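Local atomic coordinates of alginate lyase (PDB entry 6KFN), a protein that catalyses the eliminative cleavage of alginate, the uronic acid polysaccharide of brown algae, and is built as a right-handed parallel beta-helix. Residues A92-M97 against I114-V119; I141-G146 against T206-A211; F145-Y150 against V179-I184. All blocks are in the same frame, centred on the assembly; numbering follows the deposited sequence. Where two conformers were deposited one is given.

Overall arrangement
Interactions 1 and 3 each join neighbouring coils of one right-handed beta-helix; interaction 2 joins loops two coils apart, past that of 179-184. Interaction 1 comes first along the chain; interactions 2 and 3 overlap beyond it, sharing Phe145 and Gly146, with centres about 8 Å apart. Interactions 1 and 3, both a turn entering a parallel strand, have centres about 10 Å apart (about 13 Å for interactions 1 and 2) and meet: Val119 O lies 2.8 Å from Tyr150 N, a probable hydrogen bond. One sodium sits on the glutamates of interaction 3, and its water 3 bridges interaction 2, whose Tyr210 binds a second sodium. The Glu117 side chain is about 8 Å from interaction 3's sodium.

Interaction 1 (A92-M97 against I114-V119); sequences ALKGIM and IGDEGV
Four backbone hydrogen bonds tie 92-97 to 114-119, one coil of the beta-helix to the next. At the turn, Gly115 N reaches Ala92 O at 2.9 Å and Asp116 N reaches Leu93 O at 2.7 Å, each on a carbonyl lone pair. Gly95 N binds Glu117 O (3.3 Å), and Ile96 N binds Gly118 O (2.9 Å) beside the parallel pairing of Ile96 with Val119. Glycine suits position 95, since a beta carbon would run into Gly118 O.

The charged group is a salt-bridge network centred on Lys94. Its chain bends at chi2 (-70°), bringing NZ 2.7 Å from OE1 of Glu117, on the syn lone pair, and 3.1 Å from OD2 of Asp116, on the anti lone pair. Water 1 accepts a weak bond from Lys94 NZ and donates to Glu117 OE2.

Leu93 lies alongside Asp116, CD1 3.5 Å from Asp116 CG, and Ile114 CG2 packs against Leu93 O, both van der Waals contacts on polar groups. The apolar pair is Ile96 CB with Val119 CG2, 4.5 Å apart. Around the contact, strand 73-77 takes the far side of 94-99, Ile96 and Val119 both pack on Ile111 of strand 110-114, and His120 binds Glu117 OE2.

Interaction 2 (I141-G146 against T206-A211); sequences IEAGFG and TGANYA. With NA (sodium ion), chain C.
On the corner of the right-handed beta-helix, two loops of different coils lean together: 141-146, which contains a short 3-10 turn, and 206-211, which opens with an ST turn. In that turn Thr206 OG1, set between its own N and carbonyl carbon (chi1 62°), accepts from Ala208 N at 3.0 Å; the same hydroxyl is hydrogen-bonded to Ala180 O of the intervening coil.

The apolar part is small and close. Ala143 CB meets Ala208 CB at 3.9 Å, and Ala208 CB also rests 3.7 Å from Gly144 N. Short methyls fit such close main chains, and Gly144 suits its place because a beta carbon there would strike Asn209 CB, whose approach to Gly144 CA is already 3.6 Å.

Polar contacts converge on Gly144 O, held by an amide and a water. Water 3 donates to it and to Asn209 O, so it bridges the two backbones, and it is also a ligand of the sodium ion bound by Glu147. On the other flank of 206-211, Tyr210 O binds a second sodium at 2.3 Å together with Asp212, Gln242 and three waters.

Asn209 swings its amide across with CG anti to the backbone N (chi1 -167°): ND2 donates to Gly144 O at 3.1 Å along an almost straight N-H line (176°), from above the carbonyl plane.

Interaction 3 (F145-Y150 against V179-I184); sequences FGEGIY and VAAEHI. With NA (sodium ion), chain B.
Gly146 O is held by two hydrogen bonds, one from Ala181 N at 3.1 Å and one with the hydroxyl of Thr138. The Ala181 N-H comes from well above the carbonyl plane, not along a lone pair, while Val179 CG1 packs 3.5 Å from the same oxygen. Farther along, Gly148 N binds Glu182 O at 3.0 Å, in the carbonyl plane, and Ile149 N binds His183 O at 2.9 Å, opening the parallel pairing of Ile149 with Ile184. Glycine fits position 148, where a beta carbon would collide with His183 O.

Glu147 and Glu182 run side by side, both with CG anti to the carbonyl carbon and a bend at chi2, so that their carboxylate planes are only 11° apart. Between these like charges sits a sodium ion, 2.3 Å from Glu147 OE2 and 2.5 Å from Glu182 OE1; Asp185 and waters 3, 7 and 8 complete six ligands. The cation probably offsets the repulsion of the crowded acids. Water 7 also donates to Glu182 OE2, at 2.5 Å, so both oxygens of Glu182 are engaged, OE1 by the ion and OE2 by one of its waters. The small Ala181 CB tucks against the backbone of Gly146 and Glu147.

Ile149 and Ile184, which pack on Ile170 and Ile175, stack as like residues on successive coils, the kind of aliphatic ladder that fills a right-handed parallel beta-helix.

Interaction 1 (A92-M97 against I114-V119)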
# COMPACT_ATOMS: atom_id res chain seq x y z
N ALA A 92 -11.55 -3.94 9.65
CA ALA A 92 -11.88 -4.92 8.62
C ALA A 92 -10.67 -5.77 8.36
O ALA A 92 -9.55 -5.45 8.74
CB ALA A 92 -12.35 -4.24 7.34
N LEU A 93 -10.88 -6.84 7.59
CA LEU A 93 -9.79 -7.75 7.22
C LEU A 93 -8.79 -7.11 6.27
O LEU A 93 -7.61 -7.40 6.31
CB LEU A 93 -10.37 -9.03 6.61
CG LEU A 93 -9.38 -10.15 6.35
CD1 LEU A 93 -8.82 -10.73 7.62
CD2 LEU A 93 -10.04 -11.28 5.54
N LYS A 94 -9.29 -6.25 5.39
CA LYS A 94 -8.46 -5.44 4.51
C LYS A 94 -8.91 -4.01 4.64
O LYS A 94 -10.09 -3.74 4.87
CB LYS A 94 -8.66 -5.84 3.03
CG LYS A 94 -8.89 -7.33 2.72
CD LYS A 94 -7.67 -8.11 2.96
CE LYS A 94 -7.80 -9.56 2.41
NZ LYS A 94 -6.60 -10.40 2.76
N GLY A 95 -7.99 -3.05 4.46
CA GLY A 95 -8.37 -1.66 4.51
C GLY A 95 -9.06 -1.23 3.21
O GLY A 95 -10.27 -1.08 3.15
N ILE A 96 -8.24 -1.06 2.17
CA ILE A 96 -8.74 -0.74 0.84
C ILE A 96 -8.27 -1.84 -0.11
O ILE A 96 -7.07 -2.09 -0.22
CB ILE A 96 -8.29 0.63 0.34
CG1 ILE A 96 -8.62 1.71 1.34
CG2 ILE A 96 -8.93 0.91 -1.02
CD1 ILE A 96 -8.15 3.11 0.93
N MET A 97 -9.21 -2.48 -0.78
CA MET A 97 -8.93 -3.44 -1.83
C MET A 97 -9.36 -2.82 -3.14
O MET A 97 -10.49 -2.35 -3.26
CB MET A 97 -9.72 -4.74 -1.59
CG MET A 97 -9.53 -5.81 -2.67
SD MET A 97 -7.89 -6.53 -2.77
CE MET A 97 -7.86 -7.44 -1.26
N ILE A 114 -6.24 -3.40 11.04
CA ILE A 114 -6.66 -4.21 9.91
C ILE A 114 -6.21 -5.65 10.16
O ILE A 114 -5.09 -5.90 10.61
CB ILE A 114 -6.01 -3.65 8.60
CG1 ILE A 114 -6.40 -2.19 8.37
CG2 ILE A 114 -6.37 -4.50 7.42
CD1 ILE A 114 -7.88 -1.91 8.25
N GLY A 115 -7.09 -6.60 9.84
CA GLY A 115 -6.76 -8.00 10.10
C GLY A 115 -5.59 -8.54 9.28
O GLY A 115 -4.71 -9.23 9.82
N ASP A 116 -5.60 -8.27 7.97
CA ASP A 116 -4.56 -8.66 7.03
C ASP A 116 -3.92 -7.37 6.51
O ASP A 116 -3.36 -6.61 7.32
CB ASP A 116 -5.13 -9.57 5.93
CG ASP A 116 -5.57 -10.94 6.42
OD1 ASP A 116 -5.35 -11.35 7.57
OD2 ASP A 116 -6.15 -11.65 5.53
N GLU A 117 -4.00 -7.11 5.20
CA GLU A 117 -3.19 -6.06 4.57
C GLU A 117 -3.95 -4.73 4.48
O GLU A 117 -5.16 -4.66 4.27
CB GLU A 117 -2.64 -6.50 3.22
CG GLU A 117 -3.62 -6.64 2.05
CD GLU A 117 -4.38 -7.96 1.92
OE1 GLU A 117 -4.50 -8.70 2.92
OE2 GLU A 117 -4.92 -8.24 0.81
N GLY A 118 -3.19 -3.64 4.58
CA GLY A 118 -3.77 -2.32 4.59
C GLY A 118 -4.41 -1.92 3.26
O GLY A 118 -5.58 -1.55 3.22
N VAL A 119 -3.60 -1.94 2.21
CA VAL A 119 -4.02 -1.54 0.86
C VAL A 119 -3.55 -2.62 -0.09
O VAL A 119 -2.38 -3.02 -0.03
CB VAL A 119 -3.44 -0.18 0.47
CG1 VAL A 119 -3.80 0.21 -0.98
CG2 VAL A 119 -3.94 0.90 1.44
O HOH W 1 -5.27 -10.73 -0.26
O HOH W 2 -6.18 -4.51 1.33

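Interaction 2 (I141-G146 against T206-A211)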
# COMPACT_ATOMS: atom_id res chain seq x y z
N ILE A 141 -5.00 -10.18 12.47
CA ILE A 141 -5.58 -11.51 12.37
C ILE A 141 -4.57 -12.51 11.83
O ILE A 141 -4.42 -13.60 12.36
CB ILE A 141 -6.87 -11.46 11.52
CG1 ILE A 141 -7.97 -10.65 12.25
CG2 ILE A 141 -7.33 -12.91 11.15
CD1 ILE A 141 -8.57 -11.33 13.40
N GLU A 142 -3.85 -12.14 10.77
CA GLU A 142 -2.79 -12.99 10.23
C GLU A 142 -1.56 -12.16 9.98
O GLU A 142 -1.50 -11.39 9.01
CB GLU A 142 -3.25 -13.71 8.97
CG GLU A 142 -2.42 -14.91 8.62
CD GLU A 142 -2.57 -16.03 9.67
OE1 GLU A 142 -3.70 -16.57 9.82
OE2 GLU A 142 -1.56 -16.36 10.29
N ALA A 143 -0.55 -12.30 10.84
CA ALA A 143 0.65 -11.49 10.73
C ALA A 143 1.30 -11.65 9.36
O ALA A 143 1.79 -10.67 8.79
CB ALA A 143 1.65 -11.88 11.82
N GLY A 144 1.33 -12.87 8.86
CA GLY A 144 1.98 -13.13 7.58
C GLY A 144 1.24 -12.61 6.37
O GLY A 144 1.82 -12.62 5.28
N PHE A 145 0.01 -12.16 6.56
CA PHE A 145 -0.79 -11.45 5.56
C PHE A 145 -0.96 -9.98 5.93
O PHE A 145 -1.88 -9.31 5.49
CB PHE A 145 -2.18 -12.11 5.43
CG PHE A 145 -2.20 -13.56 5.01
CD1 PHE A 145 -1.16 -14.17 4.31
CD2 PHE A 145 -3.32 -14.31 5.28
CE1 PHE A 145 -1.22 -15.48 3.90
CE2 PHE A 145 -3.37 -15.65 4.90
CZ PHE A 145 -2.31 -16.22 4.20
N GLY A 146 -0.05 -9.46 6.77
CA GLY A 146 -0.19 -8.14 7.35
C GLY A 146 0.61 -7.05 6.68
O GLY A 146 1.15 -6.17 7.36
N THR A 206 7.06 -8.58 11.96
CA THR A 206 7.09 -9.80 12.77
C THR A 206 8.06 -10.87 12.29
O THR A 206 8.41 -11.75 13.09
CB THR A 206 5.71 -10.49 12.80
OG1 THR A 206 5.31 -10.88 11.48
CG2 THR A 206 4.67 -9.63 13.51
N GLY A 207 8.46 -10.87 11.01
CA GLY A 207 9.15 -12.00 10.45
C GLY A 207 8.25 -13.12 9.95
O GLY A 207 8.76 -14.08 9.37
N ALA A 208 6.94 -13.04 10.16
CA ALA A 208 6.05 -14.12 9.76
C ALA A 208 6.04 -14.24 8.25
O ALA A 208 6.05 -13.26 7.52
CB ALA A 208 4.64 -13.81 10.22
N ASN A 209 5.96 -15.47 7.76
CA ASN A 209 5.72 -15.66 6.31
C ASN A 209 6.73 -14.86 5.49
O ASN A 209 6.39 -14.17 4.53
CB ASN A 209 4.29 -15.32 5.88
CG ASN A 209 3.96 -15.79 4.49
OD1 ASN A 209 4.50 -16.78 3.98
ND2 ASN A 209 3.00 -15.11 3.86
N TYR A 210 8.01 -14.99 5.94
CA TYR A 210 9.20 -14.42 5.27
C TYR A 210 9.28 -12.91 5.29
O TYR A 210 10.13 -12.35 4.60
CB TYR A 210 9.37 -14.96 3.84
CG TYR A 210 9.25 -16.43 3.68
CD1 TYR A 210 10.32 -17.26 3.97
CD2 TYR A 210 8.06 -17.03 3.23
CE1 TYR A 210 10.24 -18.64 3.82
CE2 TYR A 210 7.97 -18.40 3.06
CZ TYR A 210 9.06 -19.19 3.36
OH TYR A 210 8.97 -20.55 3.20
N ALA A 211 8.45 -12.27 6.06
CA ALA A 211 8.33 -10.82 6.02
C ALA A 211 9.33 -10.21 6.99
O ALA A 211 9.07 -10.06 8.20
CB ALA A 211 6.90 -10.39 6.35
NA NA C . 11.80 -11.56 3.17
O HOH W 3 4.41 -11.88 4.31
O HOH W 4 10.62 -9.53 3.43
O HOH W 5 10.42 -12.25 1.36
O HOH W 6 13.00 -13.58 2.93

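Interaction 3 (F145-Y150 against V179-I184)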
# COMPACT_ATOMS: atom_id res chain seq x y z
N PHE A 145 0.01 -12.16 6.56
CA PHE A 145 -0.79 -11.45 5.56
C PHE A 145 -0.96 -9.98 5.93
O PHE A 145 -1.88 -9.31 5.49
CB PHE A 145 -2.18 -12.11 5.43
CG PHE A 145 -2.20 -13.56 5.01
CD1 PHE A 145 -1.16 -14.17 4.31
CD2 PHE A 145 -3.32 -14.31 5.28
CE1 PHE A 145 -1.22 -15.48 3.90
CE2 PHE A 145 -3.37 -15.65 4.90
CZ PHE A 145 -2.31 -16.22 4.20
N GLY A 146 -0.05 -9.46 6.77
CA GLY A 146 -0.19 -8.14 7.35
C GLY A 146 0.61 -7.05 6.68
O GLY A 146 1.15 -6.17 7.36
N GLU A 147 0.70 -7.09 5.36
CA GLU A 147 1.47 -6.07 4.65
C GLU A 147 0.81 -4.71 4.79
O GLU A 147 -0.40 -4.58 4.90
CB GLU A 147 1.59 -6.41 3.16
CG GLU A 147 2.34 -7.70 2.87
CD GLU A 147 1.56 -8.99 3.00
OE1 GLU A 147 0.36 -8.98 3.29
OE2 GLU A 147 2.18 -10.07 2.79
N GLY A 148 1.63 -3.66 4.74
CA GLY A 148 1.07 -2.33 4.67
C GLY A 148 0.36 -2.08 3.34
O GLY A 148 -0.82 -1.76 3.29
N ILE A 149 1.14 -2.25 2.27
CA ILE A 149 0.69 -2.11 0.90
C ILE A 149 1.15 -3.37 0.14
O ILE A 149 2.32 -3.76 0.21
CB ILE A 149 1.22 -0.84 0.23
CG1 ILE A 149 0.85 0.39 1.08
CG2 ILE A 149 0.70 -0.74 -1.19
CD1 ILE A 149 1.44 1.68 0.57
N TYR A 150 0.22 -3.96 -0.59
CA TYR A 150 0.41 -5.22 -1.31
C TYR A 150 0.07 -4.94 -2.77
O TYR A 150 -1.05 -4.49 -3.07
CB TYR A 150 -0.51 -6.26 -0.70
CG TYR A 150 -0.29 -7.70 -1.05
CD1 TYR A 150 -0.42 -8.19 -2.33
CD2 TYR A 150 -0.11 -8.60 -0.05
CE1 TYR A 150 -0.33 -9.55 -2.61
CE2 TYR A 150 -0.01 -9.98 -0.32
CZ TYR A 150 -0.11 -10.43 -1.61
OH TYR A 150 -0.10 -11.77 -1.86
N VAL A 179 2.85 -2.68 11.58
CA VAL A 179 2.63 -3.39 10.33
C VAL A 179 3.40 -4.69 10.42
O VAL A 179 4.63 -4.73 10.58
CB VAL A 179 3.04 -2.50 9.14
CG1 VAL A 179 3.09 -3.31 7.85
CG2 VAL A 179 2.07 -1.34 9.04
N ALA A 180 2.66 -5.81 10.41
CA ALA A 180 3.22 -7.09 10.80
C ALA A 180 4.06 -7.75 9.71
O ALA A 180 4.97 -8.53 10.03
CB ALA A 180 2.10 -8.06 11.20
N ALA A 181 3.75 -7.52 8.44
CA ALA A 181 4.53 -8.06 7.34
C ALA A 181 5.32 -6.93 6.70
O ALA A 181 5.60 -5.93 7.35
CB ALA A 181 3.64 -8.88 6.39
N GLU A 182 5.74 -7.11 5.43
CA GLU A 182 6.46 -6.01 4.81
C GLU A 182 5.61 -4.75 4.81
O GLU A 182 4.40 -4.79 4.64
CB GLU A 182 6.86 -6.30 3.36
CG GLU A 182 7.78 -7.48 3.15
CD GLU A 182 7.08 -8.80 2.97
OE1 GLU A 182 5.86 -8.92 3.11
OE2 GLU A 182 7.87 -9.77 2.63
N HIS A 183 6.28 -3.61 4.91
CA HIS A 183 5.58 -2.35 4.65
C HIS A 183 5.03 -2.31 3.25
O HIS A 183 3.89 -1.87 3.05
CB HIS A 183 6.50 -1.16 4.97
CG HIS A 183 6.70 -1.00 6.43
ND1 HIS A 183 7.22 0.16 6.98
CD2 HIS A 183 6.33 -1.81 7.46
CE1 HIS A 183 7.24 -0.01 8.29
NE2 HIS A 183 6.73 -1.18 8.61
N ILE A 184 5.81 -2.77 2.27
CA ILE A 184 5.38 -2.83 0.89
C ILE A 184 5.87 -4.16 0.31
O ILE A 184 7.06 -4.46 0.36
CB ILE A 184 5.87 -1.68 0.04
CG1 ILE A 184 5.53 -0.33 0.71
CG2 ILE A 184 5.29 -1.75 -1.37
CD1 ILE A 184 6.20 0.85 0.12
NA NA B . 4.36 -10.70 2.22
O HOH W 7 6.46 -11.75 1.91
O HOH W 8 3.14 -12.51 1.16
O HOH W 3 4.41 -11.88 4.31